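Local coordinates for protein 5-oxopent-3-ene-1,2,5-tricarboxylate decarboxylase (Exiguobacterium antarcticum B7, PDB 6IYM) that belongs to the fumarylacetoacetate hydrolase family and carries a magnesium ion in a site formed by acidic side chains, at residues A[188-200]-A[207-219]. Numbering follows the deposited sequence.
Unlike the reference sequence in segment 188-200: Ala189 (reference Ser).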
ATOM      1  N   ASP A 188      -0.890  11.669  23.708  1.00 56.11           N
ATOM      2  CA  ASP A 188      -0.704  12.327  25.022  1.00 60.15           C
ATOM      3  C   ASP A 188      -1.530  11.584  26.085  1.00 55.12           C
ATOM      4  O   ASP A 188      -1.057  11.523  27.205  1.00 56.17           O
ATOM      5  CB  ASP A 188      -1.039  13.820  24.920  1.00 68.24           C
ATOM      6  CG  ASP A 188      -0.019  14.687  25.640  1.00 79.65           C
ATOM      7  OD1 ASP A 188       1.186  14.407  25.491  1.00 85.80           O
ATOM      8  OD2 ASP A 188      -0.437  15.607  26.375  1.00 95.58           O
ATOM      9  N   ALA A 189      -2.669  10.988  25.709  1.00 53.04           N
ATOM     10  CA  ALA A 189      -3.699  10.389  26.594  1.00 58.17           C
ATOM     11  C   ALA A 189      -3.554   8.869  26.696  1.00 60.30           C
ATOM     12  O   ALA A 189      -4.484   8.233  27.225  1.00 63.51           O
ATOM     13  CB  ALA A 189      -5.076  10.724  26.073  1.00 56.88           C
ATOM     14  N   PHE A 190      -2.466   8.287  26.201  1.00 60.49           N
ATOM     15  CA  PHE A 190      -2.382   6.815  26.020  1.00 55.66           C
ATOM     16  C   PHE A 190      -0.931   6.356  26.071  1.00 56.33           C
ATOM     17  O   PHE A 190      -0.179   6.835  25.219  1.00 53.10           O
ATOM     18  CB  PHE A 190      -3.014   6.428  24.684  1.00 52.00           C
ATOM     19  CG  PHE A 190      -3.245   4.952  24.531  1.00 47.84           C
ATOM     20  CD1 PHE A 190      -4.395   4.361  25.043  1.00 48.71           C
ATOM     21  CD2 PHE A 190      -2.275   4.146  23.975  1.00 46.06           C
ATOM     22  CE1 PHE A 190      -4.592   2.995  24.912  1.00 50.42           C
ATOM     23  CE2 PHE A 190      -2.472   2.779  23.842  1.00 53.04           C
ATOM     24  CZ  PHE A 190      -3.636   2.206  24.305  1.00 50.53           C
ATOM     25  N   ASP A 191      -0.589   5.468  27.018  1.00 50.71           N
ATOM     26  CA  ASP A 191       0.736   4.799  27.122  1.00 55.06           C
ATOM     27  C   ASP A 191       0.557   3.365  26.631  1.00 55.30           C
ATOM     28  O   ASP A 191      -0.210   2.601  27.204  1.00 53.97           O
ATOM     29  CB  ASP A 191       1.288   4.861  28.553  1.00 65.73           C
ATOM     30  CG  ASP A 191       2.706   4.322  28.760  1.00 65.67           C
ATOM     31  OD1 ASP A 191       3.194   3.544  27.917  1.00 65.37           O
ATOM     32  OD2 ASP A 191       3.317   4.681  29.784  1.00 76.59           O
ATOM     33  N   PRO A 192       1.213   2.964  25.526  1.00 56.37           N
ATOM     34  CA  PRO A 192       1.129   1.583  25.043  1.00 54.19           C
ATOM     35  C   PRO A 192       2.014   0.527  25.735  1.00 54.06           C
ATOM     36  O   PRO A 192       2.069  -0.613  25.230  1.00 56.95           O
ATOM     37  CB  PRO A 192       1.565   1.776  23.578  1.00 50.15           C
ATOM     38  CG  PRO A 192       2.591   2.865  23.650  1.00 49.37           C
ATOM     39  CD  PRO A 192       2.009   3.838  24.645  1.00 52.76           C
ATOM     40  N   ALA A 193       2.694   0.876  26.836  1.00 52.70           N
ATOM     41  CA  ALA A 193       3.621  -0.032  27.573  1.00 56.14           C
ATOM     42  C   ALA A 193       2.914  -1.325  28.001  1.00 48.46           C
ATOM     43  O   ALA A 193       3.525  -2.426  27.868  1.00 51.79           O
ATOM     44  CB  ALA A 193       4.179   0.654  28.796  1.00 58.73           C
ATOM     45  N   ASP A 194       1.689  -1.216  28.513  1.00 47.07           N
ATOM     46  CA  ASP A 194       1.022  -2.361  29.210  1.00 51.97           C
ATOM     47  C   ASP A 194      -0.496  -2.214  29.107  1.00 50.70           C
ATOM     48  O   ASP A 194      -1.162  -1.951  30.144  1.00 49.62           O
ATOM     49  CB  ASP A 194       1.512  -2.473  30.663  1.00 51.60           C
ATOM     50  CG  ASP A 194       0.958  -3.631  31.481  1.00 55.49           C
ATOM     51  OD1 ASP A 194       0.360  -4.561  30.901  1.00 56.13           O
ATOM     52  OD2 ASP A 194       1.098  -3.574  32.719  1.00 66.99           O
ATOM     53  N   VAL A 195      -1.020  -2.364  27.889  1.00 45.12           N
ATOM     54  CA  VAL A 195      -2.479  -2.326  27.640  1.00 45.41           C
ATOM     55  C   VAL A 195      -2.889  -3.722  27.173  1.00 42.23           C
ATOM     56  O   VAL A 195      -2.092  -4.394  26.466  1.00 50.05           O
ATOM     57  CB  VAL A 195      -2.905  -1.210  26.666  1.00 44.34           C
ATOM     58  CG1 VAL A 195      -2.386   0.142  27.134  1.00 51.76           C
ATOM     59  CG2 VAL A 195      -2.478  -1.481  25.238  1.00 46.70           C
ATOM     60  N   LEU A 196      -4.096  -4.111  27.559  1.00 42.35           N
ATOM     61  CA  LEU A 196      -4.672  -5.450  27.302  1.00 41.36           C
ATOM     62  C   LEU A 196      -5.387  -5.425  25.953  1.00 39.67           C
ATOM     63  O   LEU A 196      -6.249  -4.549  25.754  1.00 34.47           O
ATOM     64  CB  LEU A 196      -5.620  -5.814  28.445  1.00 45.23           C
ATOM     65  CG  LEU A 196      -6.138  -7.246  28.403  1.00 46.07           C
ATOM     66  CD1 LEU A 196      -4.994  -8.242  28.393  1.00 46.70           C
ATOM     67  CD2 LEU A 196      -7.072  -7.505  29.569  1.00 47.71           C
ATOM     68  N   VAL A 197      -4.957  -6.311  25.051  1.00 38.87           N
ATOM     69  CA  VAL A 197      -5.592  -6.560  23.732  1.00 37.18           C
ATOM     70  C   VAL A 197      -6.343  -7.896  23.847  1.00 37.81           C
ATOM     71  O   VAL A 197      -5.702  -8.940  24.031  1.00 40.85           O
ATOM     72  CB  VAL A 197      -4.552  -6.564  22.588  1.00 38.39           C
ATOM     73  CG1 VAL A 197      -5.210  -6.806  21.234  1.00 39.67           C
ATOM     74  CG2 VAL A 197      -3.726  -5.267  22.551  1.00 38.82           C
ATOM     75  N   GLU A 198      -7.659  -7.884  23.677  1.00 39.38           N
ATOM     76  CA  GLU A 198      -8.475  -9.122  23.735  1.00 37.90           C
ATOM     77  C   GLU A 198      -9.333  -9.238  22.477  1.00 39.79           C
ATOM     78  O   GLU A 198      -9.836  -8.195  21.934  1.00 36.93           O
ATOM     79  CB  GLU A 198      -9.410  -9.156  24.944  1.00 39.76           C
ATOM     80  CG  GLU A 198      -8.749  -8.912  26.283  1.00 40.61           C
ATOM     81  CD  GLU A 198      -9.588  -9.409  27.462  1.00 49.00           C
ATOM     82  OE1 GLU A 198      -9.087 -10.241  28.268  1.00 48.23           O
ATOM     83  OE2 GLU A 198     -10.756  -8.997  27.554  1.00 50.96           O
ATOM     84  N   THR A 199      -9.556 -10.487  22.081  1.00 40.05           N
ATOM     85  CA  THR A 199     -10.528 -10.860  21.036  1.00 42.61           C
ATOM     86  C   THR A 199     -11.511 -11.900  21.567  1.00 35.32           C
ATOM     87  O   THR A 199     -11.068 -12.930  22.106  1.00 39.55           O
ATOM     88  CB  THR A 199      -9.789 -11.355  19.803  1.00 39.97           C
ATOM     89  OG1 THR A 199      -8.815 -10.342  19.583  1.00 41.26           O
ATOM     90  CG2 THR A 199     -10.703 -11.533  18.617  1.00 47.11           C
ATOM     91  N   ARG A 200     -12.790 -11.635  21.381  1.00 36.71           N
ATOM     92  CA  ARG A 200     -13.873 -12.629  21.590  1.00 42.90           C
ATOM     93  C   ARG A 200     -14.452 -13.001  20.228  1.00 43.91           C
ATOM     94  O   ARG A 200     -14.551 -12.105  19.360  1.00 41.13           O
ATOM     95  CB  ARG A 200     -14.937 -12.084  22.538  1.00 42.52           C
ATOM     96  CG  ARG A 200     -14.434 -11.972  23.966  1.00 44.78           C
ATOM     97  CD  ARG A 200     -15.424 -11.389  24.943  1.00 46.03           C
ATOM     98  NE  ARG A 200     -14.734 -11.298  26.220  1.00 48.24           N
ATOM     99  CZ  ARG A 200     -14.683 -12.245  27.140  1.00 50.83           C
ATOM    100  NH1 ARG A 200     -15.322 -13.387  26.963  1.00 49.86           N
ATOM    101  NH2 ARG A 200     -13.978 -12.047  28.242  1.00 50.62           N
ATOM    102  N   GLN A 207      -8.199 -14.320  22.367  1.00 37.29           N
ATOM    103  CA  GLN A 207      -6.898 -13.625  22.479  1.00 42.43           C
ATOM    104  C   GLN A 207      -6.975 -12.729  23.704  1.00 41.70           C
ATOM    105  O   GLN A 207      -7.989 -12.031  23.819  1.00 38.77           O
ATOM    106  CB  GLN A 207      -6.599 -12.703  21.280  1.00 37.13           C
ATOM    107  CG  GLN A 207      -6.424 -13.411  19.964  1.00 36.85           C
ATOM    108  CD  GLN A 207      -5.972 -12.471  18.875  1.00 40.15           C
ATOM    109  OE1 GLN A 207      -6.768 -11.722  18.324  1.00 38.40           O
ATOM    110  NE2 GLN A 207      -4.672 -12.436  18.628  1.00 37.42           N
ATOM    111  N   SER A 208      -5.922 -12.703  24.515  1.00 38.81           N
ATOM    112  CA  SER A 208      -5.844 -11.872  25.735  1.00 41.52           C
ATOM    113  C   SER A 208      -4.372 -11.660  26.157  1.00 47.05           C
ATOM    114  O   SER A 208      -3.865 -12.433  27.001  1.00 42.97           O
ATOM    115  CB  SER A 208      -6.644 -12.531  26.813  1.00 42.82           C
ATOM    116  OG  SER A 208      -6.856 -11.623  27.878  1.00 51.56           O
ATOM    117  N   GLY A 209      -3.710 -10.630  25.626  1.00 43.75           N
ATOM    118  CA  GLY A 209      -2.258 -10.411  25.796  1.00 40.76           C
ATOM    119  C   GLY A 209      -2.011  -8.948  26.034  1.00 44.37           C
ATOM    120  O   GLY A 209      -2.725  -8.123  25.402  1.00 42.03           O
ATOM    121  N   SER A 210      -1.144  -8.624  26.989  1.00 46.81           N
ATOM    122  CA  SER A 210      -0.690  -7.232  27.233  1.00 47.67           C
ATOM    123  C   SER A 210       0.286  -6.815  26.136  1.00 41.93           C
ATOM    124  O   SER A 210       1.026  -7.644  25.667  1.00 38.98           O
ATOM    125  CB  SER A 210      -0.027  -7.031  28.551  1.00 50.93           C
ATOM    126  OG  SER A 210       0.365  -5.666  28.664  1.00 50.13           O
ATOM    127  N   THR A 211       0.343  -5.527  25.844  1.00 46.89           N
ATOM    128  CA  THR A 211       1.378  -4.957  24.957  1.00 45.01           C
ATOM    129  C   THR A 211       2.755  -5.105  25.601  1.00 52.30           C
ATOM    130  O   THR A 211       3.743  -4.913  24.871  1.00 51.40           O
ATOM    131  CB  THR A 211       1.054  -3.512  24.605  1.00 41.66           C
ATOM    132  OG1 THR A 211       0.795  -2.812  25.821  1.00 41.35           O
ATOM    133  CG2 THR A 211      -0.119  -3.436  23.654  1.00 43.28           C
ATOM    134  N   LYS A 212       2.835  -5.470  26.883  1.00 51.02           N
ATOM    135  CA  LYS A 212       4.144  -5.785  27.536  1.00 55.66           C
ATOM    136  C   LYS A 212       4.756  -7.050  26.912  1.00 46.56           C
ATOM    137  O   LYS A 212       5.978  -7.194  27.001  1.00 46.04           O
ATOM    138  CB  LYS A 212       4.006  -5.887  29.065  1.00 61.87           C
ATOM    139  CG  LYS A 212       3.834  -7.287  29.646  1.00 67.74           C
ATOM    140  CD  LYS A 212       3.377  -7.278  31.099  1.00 80.01           C
ATOM    141  CE  LYS A 212       4.392  -6.675  32.052  1.00 82.09           C
ATOM    142  NZ  LYS A 212       3.768  -5.705  32.986  1.00 80.05           N
ATOM    143  N   LEU A 213       3.978  -7.923  26.257  1.00 45.15           N
ATOM    144  CA  LEU A 213       4.513  -9.163  25.613  1.00 44.32           C
ATOM    145  C   LEU A 213       5.091  -8.894  24.214  1.00 47.15           C
ATOM    146  O   LEU A 213       5.614  -9.862  23.618  1.00 49.02           O
ATOM    147  CB  LEU A 213       3.399 -10.196  25.467  1.00 49.52           C
ATOM    148  CG  LEU A 213       2.752 -10.693  26.759  1.00 51.41           C
ATOM    149  CD1 LEU A 213       1.744 -11.797  26.426  1.00 51.96           C
ATOM    150  CD2 LEU A 213       3.792 -11.188  27.743  1.00 50.93           C
ATOM    151  N   MET A 214       4.982  -7.671  23.693  1.00 43.07           N
ATOM    152  CA  MET A 214       5.477  -7.285  22.331  1.00 47.65           C
ATOM    153  C   MET A 214       6.996  -7.503  22.239  1.00 47.52           C
ATOM    154  O   MET A 214       7.725  -7.023  23.121  1.00 51.97           O
ATOM    155  CB  MET A 214       5.172  -5.813  22.029  1.00 44.64           C
ATOM    156  CG  MET A 214       3.716  -5.531  21.674  1.00 43.00           C
ATOM    157  SD  MET A 214       3.389  -3.749  21.556  1.00 55.59           S
ATOM    158  CE  MET A 214       3.497  -3.498  19.790  1.00 53.88           C
ATOM    159  N   LEU A 215       7.447  -8.213  21.209  1.00 49.19           N
ATOM    160  CA  LEU A 215       8.880  -8.520  20.960  1.00 49.95           C
ATOM    161  C   LEU A 215       9.581  -7.238  20.481  1.00 53.11           C
ATOM    162  O   LEU A 215      10.757  -7.028  20.889  1.00 53.19           O
ATOM    163  CB  LEU A 215       8.977  -9.681  19.959  1.00 51.25           C
ATOM    164  CG  LEU A 215       8.188 -10.944  20.324  1.00 52.76           C
ATOM    165  CD1 LEU A 215       8.224 -11.967  19.188  1.00 53.08           C
ATOM    166  CD2 LEU A 215       8.715 -11.563  21.603  1.00 53.08           C
ATOM    167  N   ARG A 216       8.870  -6.387  19.719  1.00 50.00           N
ATOM    168  CA  ARG A 216       9.261  -4.980  19.405  1.00 48.17           C
ATOM    169  C   ARG A 216       8.165  -4.008  19.871  1.00 47.39           C
ATOM    170  O   ARG A 216       7.047  -4.036  19.299  1.00 52.64           O
ATOM    171  CB  ARG A 216       9.554  -4.851  17.900  1.00 50.77           C
ATOM    172  CG  ARG A 216      10.860  -5.522  17.491  1.00 54.83           C
ATOM    173  CD  ARG A 216      10.858  -6.086  16.090  1.00 58.56           C
ATOM    174  NE  ARG A 216      12.105  -6.776  15.762  1.00 52.37           N
ATOM    175  CZ  ARG A 216      12.285  -8.090  15.723  1.00 55.41           C
ATOM    176  NH1 ARG A 216      11.299  -8.923  16.012  1.00 55.98           N
ATOM    177  NH2 ARG A 216      13.477  -8.574  15.418  1.00 54.00           N
ATOM    178  N   ASP A 217       8.472  -3.165  20.859  1.00 48.13           N
ATOM    179  CA  ASP A 217       7.537  -2.166  21.440  1.00 46.35           C
ATOM    180  C   ASP A 217       7.252  -1.069  20.397  1.00 47.92           C
ATOM    181  O   ASP A 217       7.807  -1.131  19.268  1.00 46.09           O
ATOM    182  CB  ASP A 217       8.052  -1.652  22.792  1.00 53.75           C
ATOM    183  CG  ASP A 217       9.190  -0.654  22.705  1.00 58.05           C
ATOM    184  OD1 ASP A 217       9.817  -0.588  21.633  1.00 57.12           O
ATOM    185  OD2 ASP A 217       9.417   0.065  23.704  1.00 60.26           O
ATOM    186  N   VAL A 218       6.370  -0.135  20.728  1.00 44.11           N
ATOM    187  CA  VAL A 218       5.900   0.901  19.768  1.00 47.62           C
ATOM    188  C   VAL A 218       7.127   1.689  19.270  1.00 50.08           C
ATOM    189  O   VAL A 218       7.369   1.723  18.033  1.00 50.28           O
ATOM    190  CB  VAL A 218       4.807   1.775  20.406  1.00 47.72           C
ATOM    191  CG1 VAL A 218       4.529   3.054  19.613  1.00 44.03           C
ATOM    192  CG2 VAL A 218       3.531   0.977  20.595  1.00 47.75           C
ATOM    193  N   VAL A 219       7.935   2.241  20.172  1.00 50.56           N
ATOM    194  CA  VAL A 219       9.126   3.057  19.775  1.00 49.08           C
ATOM    195  C   VAL A 219      10.050   2.241  18.862  1.00 45.24           C
ATOM    196  O   VAL A 219      10.405   2.765  17.795  1.00 50.06           O
ATOM    197  CB  VAL A 219       9.844   3.694  20.980  1.00 55.71           C
ATOM    198  CG1 VAL A 219      11.230   4.202  20.629  1.00 59.31           C
ATOM    199  CG2 VAL A 219       9.017   4.836  21.546  1.00 57.04           C
TER
HETATM  200  O   HOH W   1       4.717  -2.454  25.133  1.00 60.31           O
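Val197 pairs with Gly209 and Thr199 with Gln207 through reciprocal backbone N-H···O bonds, joining the antiparallel strands of a beta hairpin. Glu198 faces Ser208 between them and Leu196 faces Ser210 beyond Val197, both as non-hydrogen-bonded pairs.

Side-chain bonds extend this pairing on both faces. Ser208 OG donates to the anti lone pair of Glu198 OE1 (2.7 Å), polar groups suited to the less buried face. On the other, Thr199 OG1 donates a hydrogen bond to Gln207 OE1 (2.8 Å), the two side chains lying side by side. Gly125 N also binds that oxygen, while Gln207 NE2 hydrogen-bonds to Thr241 OG1 and Pro242 O, so the buried amide is gripped at both ends; the side chain lies about 8 Å from the magnesium ion.

Beyond the strands Thr211 is the hub, suited to it by a hydroxyl that both donates and accepts and a methyl that packs. With OG1 set between backbone N and carbonyl carbon (chi1 51°), the hydroxyl meets segment 192-195, donating to Pro192 O (2.6 Å) from above the carbonyl plane and accepting an almost straight bond from Val195 N (2.8 Å, 176°). Ser210 OG donates to Asp194 OD1 and accepts from Lys212 N in an ST turn; Lys212 NZ adds a weak salt bridge to Asp194 OD2.

Apolar contacts are few: the methyls Val195 CG2 and Thr211 CG2 press tightly together (3.4 Å), and the Pro192 ring meets Val218 CG2.

Strand 260-265 flanks strand 196-201, leaving 204-210 outermost within the chain, while Pro192 and Val218, at the start of helix 218-225, pack on strands 121-131 and 147-158.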